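Local coordinates for protein glutamate racemase (Bacillus anthracis, PDB 2DWU) that belongs to the Asp/Glu/hydantoin racemase family of two-domain alpha/beta proteins and forms a dimer with a second copy of itself, at residues Ala23-Arg28 with Ser210-Thr215; Gly103-Ile108 with Ala216-Thr221. All blocks are in the same frame, centred on the assembly; numbering follows the deposited sequence.

Contact 1 of 2, residues Ala23-Arg28 with Ser210-Thr215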
ATOM      1  N   ALA B  23     -13.628  -1.065  -8.848  1.00  6.88           N
ATOM      2  CA  ALA B  23     -14.579  -0.108  -8.321  1.00  7.12           C
ATOM      3  C   ALA B  23     -15.009  -0.476  -6.907  1.00  6.66           C
ATOM      4  O   ALA B  23     -15.098   0.400  -6.044  1.00  7.17           O
ATOM      5  CB  ALA B  23     -15.789  -0.058  -9.228  1.00  7.22           C
ATOM      6  N   SER B  24     -15.269  -1.758  -6.655  0.50  7.32           N
ATOM      7  CA  SER B  24     -15.709  -2.175  -5.330  0.50  8.47           C
ATOM      8  C   SER B  24     -14.650  -1.874  -4.288  0.50  8.07           C
ATOM      9  O   SER B  24     -14.970  -1.452  -3.186  0.50  7.39           O
ATOM     10  CB  SER B  24     -16.069  -3.673  -5.300  0.50  9.98           C
ATOM     11  OG  SER B  24     -14.921  -4.504  -5.405  0.50 13.95           O
ATOM     12  N   GLU B  25     -13.379  -2.081  -4.629  1.00  7.13           N
ATOM     13  CA  GLU B  25     -12.334  -1.799  -3.658  1.00  6.56           C
ATOM     14  C   GLU B  25     -12.173  -0.298  -3.398  1.00  6.48           C
ATOM     15  O   GLU B  25     -11.877   0.103  -2.280  1.00  7.42           O
ATOM     16  CB  GLU B  25     -11.025  -2.437  -4.123  1.00  6.51           C
ATOM     17  CG  GLU B  25     -11.040  -3.942  -3.800  1.00  5.89           C
ATOM     18  CD  GLU B  25     -11.124  -4.164  -2.301  1.00  9.95           C
ATOM     19  OE1 GLU B  25     -10.194  -3.730  -1.601  1.00 11.25           O
ATOM     20  OE2 GLU B  25     -12.130  -4.729  -1.795  1.00 13.54           O
ATOM     21  N   ILE B  26     -12.364   0.537  -4.416  1.00  7.13           N
ATOM     22  CA  ILE B  26     -12.293   1.990  -4.202  1.00  8.01           C
ATOM     23  C   ILE B  26     -13.462   2.401  -3.297  1.00  8.82           C
ATOM     24  O   ILE B  26     -13.287   3.182  -2.355  1.00  8.29           O
ATOM     25  CB  ILE B  26     -12.347   2.743  -5.543  1.00 10.25           C
ATOM     26  CG1 ILE B  26     -11.062   2.441  -6.338  1.00  9.90           C
ATOM     27  CG2 ILE B  26     -12.483   4.250  -5.303  1.00 10.12           C
ATOM     28  CD1 ILE B  26     -11.095   2.968  -7.778  1.00 12.13           C
ATOM     29  N   ILE B  27     -14.646   1.853  -3.567  1.00  8.92           N
ATOM     30  CA  ILE B  27     -15.826   2.168  -2.744  1.00  9.42           C
ATOM     31  C   ILE B  27     -15.606   1.747  -1.278  1.00  9.18           C
ATOM     32  O   ILE B  27     -16.000   2.466  -0.330  1.00  9.75           O
ATOM     33  CB  ILE B  27     -17.080   1.480  -3.348  1.00 10.89           C
ATOM     34  CG1 ILE B  27     -17.448   2.220  -4.638  1.00 11.83           C
ATOM     35  CG2 ILE B  27     -18.251   1.439  -2.314  1.00 12.80           C
ATOM     36  CD1 ILE B  27     -18.486   1.506  -5.480  1.00 14.71           C
ATOM     37  N   ARG B  28     -14.951   0.604  -1.071  1.00  8.02           N
ATOM     38  CA  ARG B  28     -14.687   0.119   0.275  1.00  7.42           C
ATOM     39  C   ARG B  28     -13.601   0.889   1.028  1.00  8.39           C
ATOM     40  O   ARG B  28     -13.775   1.250   2.193  1.00  9.77           O
ATOM     41  CB  ARG B  28     -14.311  -1.365   0.225  1.00  8.43           C
ATOM     42  CG  ARG B  28     -14.185  -2.029   1.600  1.00  9.23           C
ATOM     43  CD  ARG B  28     -13.856  -3.519   1.457  1.00 10.45           C
ATOM     44  NE  ARG B  28     -12.505  -3.763   0.960  1.00  9.16           N
ATOM     45  CZ  ARG B  28     -11.415  -3.655   1.720  1.00  6.93           C
ATOM     46  NH1 ARG B  28     -11.530  -3.314   2.997  1.00 10.02           N
ATOM     47  NH2 ARG B  28     -10.221  -3.884   1.196  1.00 10.81           N
ATOM     48  N   SER B 210      -4.241  -9.109  -5.253  1.00  8.01           N
ATOM     49  CA  SER B 210      -5.367  -8.637  -6.058  1.00  7.88           C
ATOM     50  C   SER B 210      -5.040  -7.273  -6.618  1.00  7.65           C
ATOM     51  O   SER B 210      -4.689  -6.379  -5.844  1.00  8.71           O
ATOM     52  CB  SER B 210      -6.610  -8.470  -5.178  1.00 10.17           C
ATOM     53  OG  SER B 210      -7.574  -7.638  -5.843  1.00 11.34           O
ATOM     54  N   SER B 211      -5.201  -7.084  -7.925  1.00  6.25           N
ATOM     55  CA  SER B 211      -4.928  -5.764  -8.514  1.00  7.49           C
ATOM     56  C   SER B 211      -5.892  -4.750  -7.896  1.00  9.20           C
ATOM     57  O   SER B 211      -5.523  -3.612  -7.637  1.00  8.70           O
ATOM     58  CB  SER B 211      -5.153  -5.740 -10.034  1.00  8.54           C
ATOM     59  OG  SER B 211      -4.216  -6.563 -10.706  1.00  9.17           O
ATOM     60  N   ALA B 212      -7.134  -5.164  -7.664  1.00  7.96           N
ATOM     61  CA  ALA B 212      -8.141  -4.235  -7.128  1.00  9.06           C
ATOM     62  C   ALA B 212      -7.833  -3.707  -5.737  1.00  8.01           C
ATOM     63  O   ALA B 212      -7.900  -2.504  -5.491  1.00  8.74           O
ATOM     64  CB  ALA B 212      -9.512  -4.914  -7.134  1.00  8.76           C
ATOM     65  N   GLU B 213      -7.503  -4.604  -4.815  0.50  8.96           N
ATOM     66  CA  GLU B 213      -7.186  -4.185  -3.456  0.50  9.22           C
ATOM     67  C   GLU B 213      -5.985  -3.251  -3.405  0.50  8.51           C
ATOM     68  O   GLU B 213      -5.995  -2.240  -2.699  0.50  8.86           O
ATOM     69  CB  GLU B 213      -6.899  -5.409  -2.572  0.50 11.56           C
ATOM     70  CG  GLU B 213      -8.097  -6.299  -2.389  0.50 13.95           C
ATOM     71  CD  GLU B 213      -8.004  -7.145  -1.141  0.50 17.34           C
ATOM     72  OE1 GLU B 213      -7.526  -6.629  -0.107  0.50 19.60           O
ATOM     73  OE2 GLU B 213      -8.433  -8.313  -1.188  0.50 19.48           O
ATOM     74  N   GLU B 214      -4.955  -3.562  -4.176  1.00  8.14           N
ATOM     75  CA  GLU B 214      -3.769  -2.732  -4.136  1.00  7.81           C
ATOM     76  C   GLU B 214      -3.927  -1.405  -4.854  1.00  6.10           C
ATOM     77  O   GLU B 214      -3.296  -0.413  -4.487  1.00  7.81           O
ATOM     78  CB  GLU B 214      -2.586  -3.511  -4.719  1.00  8.14           C
ATOM     79  CG  GLU B 214      -2.468  -4.901  -4.109  1.00  9.79           C
ATOM     80  CD  GLU B 214      -2.341  -4.904  -2.597  1.00 14.70           C
ATOM     81  OE1 GLU B 214      -1.943  -3.870  -2.038  1.00 15.88           O
ATOM     82  OE2 GLU B 214      -2.619  -5.952  -1.965  1.00 17.57           O
ATOM     83  N   THR B 215      -4.785  -1.367  -5.871  1.00  5.97           N
ATOM     84  CA  THR B 215      -4.955  -0.120  -6.610  1.00  6.20           C
ATOM     85  C   THR B 215      -5.741   0.872  -5.782  1.00  7.49           C
ATOM     86  O   THR B 215      -5.465   2.079  -5.836  1.00  7.03           O
ATOM     87  CB  THR B 215      -5.642  -0.358  -7.957  1.00  7.47           C
ATOM     88  OG1 THR B 215      -4.796  -1.209  -8.740  1.00  8.16           O
ATOM     89  CG2 THR B 215      -5.811   0.963  -8.747  1.00  9.11           C
TER
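E25 lies against the first turn of helix 211-226, and the tight part of the contact is made by the base of its side chain. Its CB rests 3.4 Å from A212 O, while CG packs on A212 CB at 3.8 Å. From there the chain folds at chi2 (-63°) and carries the carboxylate across the E213 side chain at a slant, where E25 OE1 comes within 3.4 Å of E213 CG. R28, one turn further on, grips this carboxylate side-on: NE meets E25 OE2 at 2.9 Å in a nearly straight bond (174°), and NH2 meets E25 OE1 at 2.8 Å on its syn lone pair. The pair of bonds fixes the rotation of the carboxylate, and Q29 adds a further hydrogen bond to E25 OE1. The side formed by E213 and R28 is looser. E213 OE1 stays 4.1 Å from R28 NH2, longer than a salt bridge; here K109 O of the second subunit accepts from R28 NH2. S210 OG caps the helix start, accepting from E213 N. The axes of the two short segments come within 8.1 Å, crossing at -35°: helix packing between two alpha/beta halves, each helix following a strand of a different parallel sheet.

Contact 2 of 2, residues Gly103-Ile108 with Ala216-Thr221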
ATOM      1  N   GLY B 103       0.037  -3.435  -8.075  1.00  6.89           N
ATOM      2  CA  GLY B 103       0.186  -4.876  -7.874  1.00  7.47           C
ATOM      3  C   GLY B 103       1.663  -5.266  -7.737  1.00  8.14           C
ATOM      4  O   GLY B 103       2.019  -6.078  -6.883  1.00  8.34           O
ATOM      5  N   ALA B 104       2.508  -4.691  -8.594  1.00  7.38           N
ATOM      6  CA  ALA B 104       3.954  -4.953  -8.526  1.00  7.32           C
ATOM      7  C   ALA B 104       4.505  -4.499  -7.172  1.00  7.60           C
ATOM      8  O   ALA B 104       5.278  -5.220  -6.527  1.00  7.45           O
ATOM      9  CB  ALA B 104       4.691  -4.225  -9.649  1.00  9.68           C
ATOM     10  N   ARG B 105       4.095  -3.308  -6.739  1.00  6.14           N
ATOM     11  CA  ARG B 105       4.578  -2.769  -5.470  1.00  6.80           C
ATOM     12  C   ARG B 105       4.201  -3.689  -4.295  1.00  6.72           C
ATOM     13  O   ARG B 105       5.010  -3.950  -3.387  1.00  6.76           O
ATOM     14  CB  ARG B 105       3.986  -1.362  -5.267  1.00  8.96           C
ATOM     15  CG  ARG B 105       4.850  -0.481  -4.371  1.00  8.33           C
ATOM     16  CD  ARG B 105       4.157   0.882  -4.155  1.00  8.40           C
ATOM     17  NE  ARG B 105       3.679   1.479  -5.411  1.00  8.61           N
ATOM     18  CZ  ARG B 105       4.440   1.957  -6.402  1.00 12.56           C
ATOM     19  NH1 ARG B 105       5.777   1.942  -6.324  1.00 10.67           N
ATOM     20  NH2 ARG B 105       3.852   2.445  -7.507  1.00 10.04           N
ATOM     21  N   ALA B 106       2.960  -4.173  -4.293  1.00  7.61           N
ATOM     22  CA  ALA B 106       2.515  -5.041  -3.238  1.00  6.38           C
ATOM     23  C   ALA B 106       3.266  -6.389  -3.279  1.00  7.23           C
ATOM     24  O   ALA B 106       3.531  -7.004  -2.236  1.00  6.10           O
ATOM     25  CB  ALA B 106       0.976  -5.265  -3.362  1.00  8.41           C
ATOM     26  N   ALA B 107       3.588  -6.844  -4.486  1.00  6.95           N
ATOM     27  CA  ALA B 107       4.318  -8.107  -4.628  1.00  8.69           C
ATOM     28  C   ALA B 107       5.693  -7.988  -3.961  1.00  7.22           C
ATOM     29  O   ALA B 107       6.151  -8.922  -3.288  1.00  7.63           O
ATOM     30  CB  ALA B 107       4.468  -8.449  -6.125  1.00  8.56           C
ATOM     31  N   ILE B 108       6.349  -6.847  -4.142  1.00  7.94           N
ATOM     32  CA  ILE B 108       7.663  -6.619  -3.525  1.00  8.48           C
ATOM     33  C   ILE B 108       7.511  -6.615  -2.000  1.00  8.65           C
ATOM     34  O   ILE B 108       8.371  -7.115  -1.269  1.00  7.82           O
ATOM     35  CB  ILE B 108       8.269  -5.274  -4.034  1.00  9.12           C
ATOM     36  CG1 ILE B 108       8.727  -5.477  -5.490  1.00 10.56           C
ATOM     37  CG2 ILE B 108       9.463  -4.830  -3.185  1.00 11.58           C
ATOM     38  CD1 ILE B 108       9.243  -4.225  -6.162  1.00 11.65           C
ATOM     39  N   ALA B 216      -6.689   0.385  -5.000  1.00  6.57           N
ATOM     40  CA  ALA B 216      -7.435   1.320  -4.176  1.00  6.95           C
ATOM     41  C   ALA B 216      -6.546   1.960  -3.107  1.00  8.00           C
ATOM     42  O   ALA B 216      -6.638   3.168  -2.847  1.00  7.60           O
ATOM     43  CB  ALA B 216      -8.668   0.613  -3.517  1.00  6.94           C
ATOM     44  N   ILE B 217      -5.645   1.185  -2.497  1.00  7.39           N
ATOM     45  CA  ILE B 217      -4.800   1.791  -1.490  1.00  8.62           C
ATOM     46  C   ILE B 217      -3.777   2.723  -2.162  1.00  7.45           C
ATOM     47  O   ILE B 217      -3.419   3.747  -1.602  1.00  8.06           O
ATOM     48  CB  ILE B 217      -4.155   0.727  -0.553  1.00  7.94           C
ATOM     49  CG1 ILE B 217      -3.480   1.442   0.616  1.00  8.41           C
ATOM     50  CG2 ILE B 217      -3.210  -0.201  -1.321  1.00  9.26           C
ATOM     51  CD1 ILE B 217      -3.174   0.514   1.778  1.00 10.13           C
ATOM     52  N   GLU B 218      -3.344   2.405  -3.388  1.00  8.44           N
ATOM     53  CA  GLU B 218      -2.421   3.284  -4.096  1.00  8.67           C
ATOM     54  C   GLU B 218      -3.112   4.623  -4.387  1.00  8.81           C
ATOM     55  O   GLU B 218      -2.544   5.692  -4.195  1.00  8.05           O
ATOM     56  CB  GLU B 218      -1.960   2.637  -5.412  1.00  9.39           C
ATOM     57  CG  GLU B 218      -0.940   3.488  -6.166  1.00 11.63           C
ATOM     58  CD  GLU B 218       0.434   2.825  -6.376  1.00 14.44           C
ATOM     59  OE1 GLU B 218       0.834   1.876  -5.656  1.00 13.12           O
ATOM     60  OE2 GLU B 218       1.134   3.308  -7.290  1.00 13.49           O
ATOM     61  N   LEU B 219      -4.356   4.559  -4.854  1.00  7.84           N
ATOM     62  CA  LEU B 219      -5.126   5.781  -5.107  1.00  7.31           C
ATOM     63  C   LEU B 219      -5.277   6.584  -3.798  1.00  6.53           C
ATOM     64  O   LEU B 219      -5.080   7.809  -3.781  1.00  7.35           O
ATOM     65  CB  LEU B 219      -6.521   5.411  -5.647  1.00  6.90           C
ATOM     66  CG  LEU B 219      -7.486   6.583  -5.855  1.00  7.31           C
ATOM     67  CD1 LEU B 219      -6.935   7.549  -6.911  1.00  8.21           C
ATOM     68  CD2 LEU B 219      -8.843   6.038  -6.261  1.00  7.95           C
ATOM     69  N   SER B 220      -5.624   5.893  -2.707  1.00  5.52           N
ATOM     70  CA  SER B 220      -5.778   6.554  -1.410  1.00  5.85           C
ATOM     71  C   SER B 220      -4.487   7.325  -1.029  1.00  7.67           C
ATOM     72  O   SER B 220      -4.527   8.496  -0.629  1.00  7.56           O
ATOM     73  CB  SER B 220      -6.154   5.499  -0.333  1.00  6.55           C
ATOM     74  OG  SER B 220      -6.262   6.108   0.955  1.00  6.42           O
ATOM     75  N   THR B 221      -3.346   6.666  -1.194  1.00  6.78           N
ATOM     76  CA  THR B 221      -2.066   7.240  -0.869  1.00  7.70           C
ATOM     77  C   THR B 221      -1.816   8.522  -1.671  1.00  7.16           C
ATOM     78  O   THR B 221      -1.402   9.551  -1.122  1.00  7.33           O
ATOM     79  CB  THR B 221      -0.936   6.222  -1.192  1.00  7.83           C
ATOM     80  OG1 THR B 221      -1.130   5.020  -0.438  1.00  8.16           O
ATOM     81  CG2 THR B 221       0.427   6.835  -0.864  1.00  7.68           C
TER
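R105 and E218 form a buried two-pronged salt bridge in which the guanidinium presents its NE side to the carboxylate. R105 NE donates to E218 OE1 at 2.9 Å, almost straight at 172°, and this oxygen lies close to the guanidinium plane. The second prong, R105 NH2 to E218 OE2, is also 2.9 Å long but more bent (151°), with the oxygen tilted out of that plane. Both oxygens are approached on their syn sides, and the two bonds together hold the groups against rotation, their planes 32° apart. The arginine gets there by an extended start and a bend at chi3, bringing NE round to the carboxylate. This side-on pair bridges helix 100-110, which joins strand 96-98 of the six-stranded sheet to strand 115-120 of the four-stranded one, and helix 211-226, which follows strand 207-210. The backbones stay well apart, the nearest CA atoms, those of R105 and E218, being 9.4 Å from each other. R105 NH1 turns to the second subunit, hydrogen bonding to Q224 and S220 there, so the ion pair is tied into the dimer interface. Further out, T221 of the second subunit packs on both R105 and E218, while L137 of helix 129-137 touches R105.

From the N terminus, helix 20-29 comes first and supplies residues 23-28; helix 100-110 follows with 103-108, then come 210-215, which opens helix 211-226, and 216-221 within it. Contact 1 closes a loop of 181 residues when 210-215 returns to 23-28. Contact 2 closes a shorter one, of 107 residues, between 103-108 and 216-221. The two loops cross, since the second begins inside the first and ends just beyond it. Helix 211-226 is thus shared: its first turns pack on helix 20-29 of the six-stranded half, and further along it is salt-bridged to helix 100-110, which links the two sheets. The contacts also touch directly: E214 packs on A106, and A216 lies against E25 and I26. Both reach the second subunit.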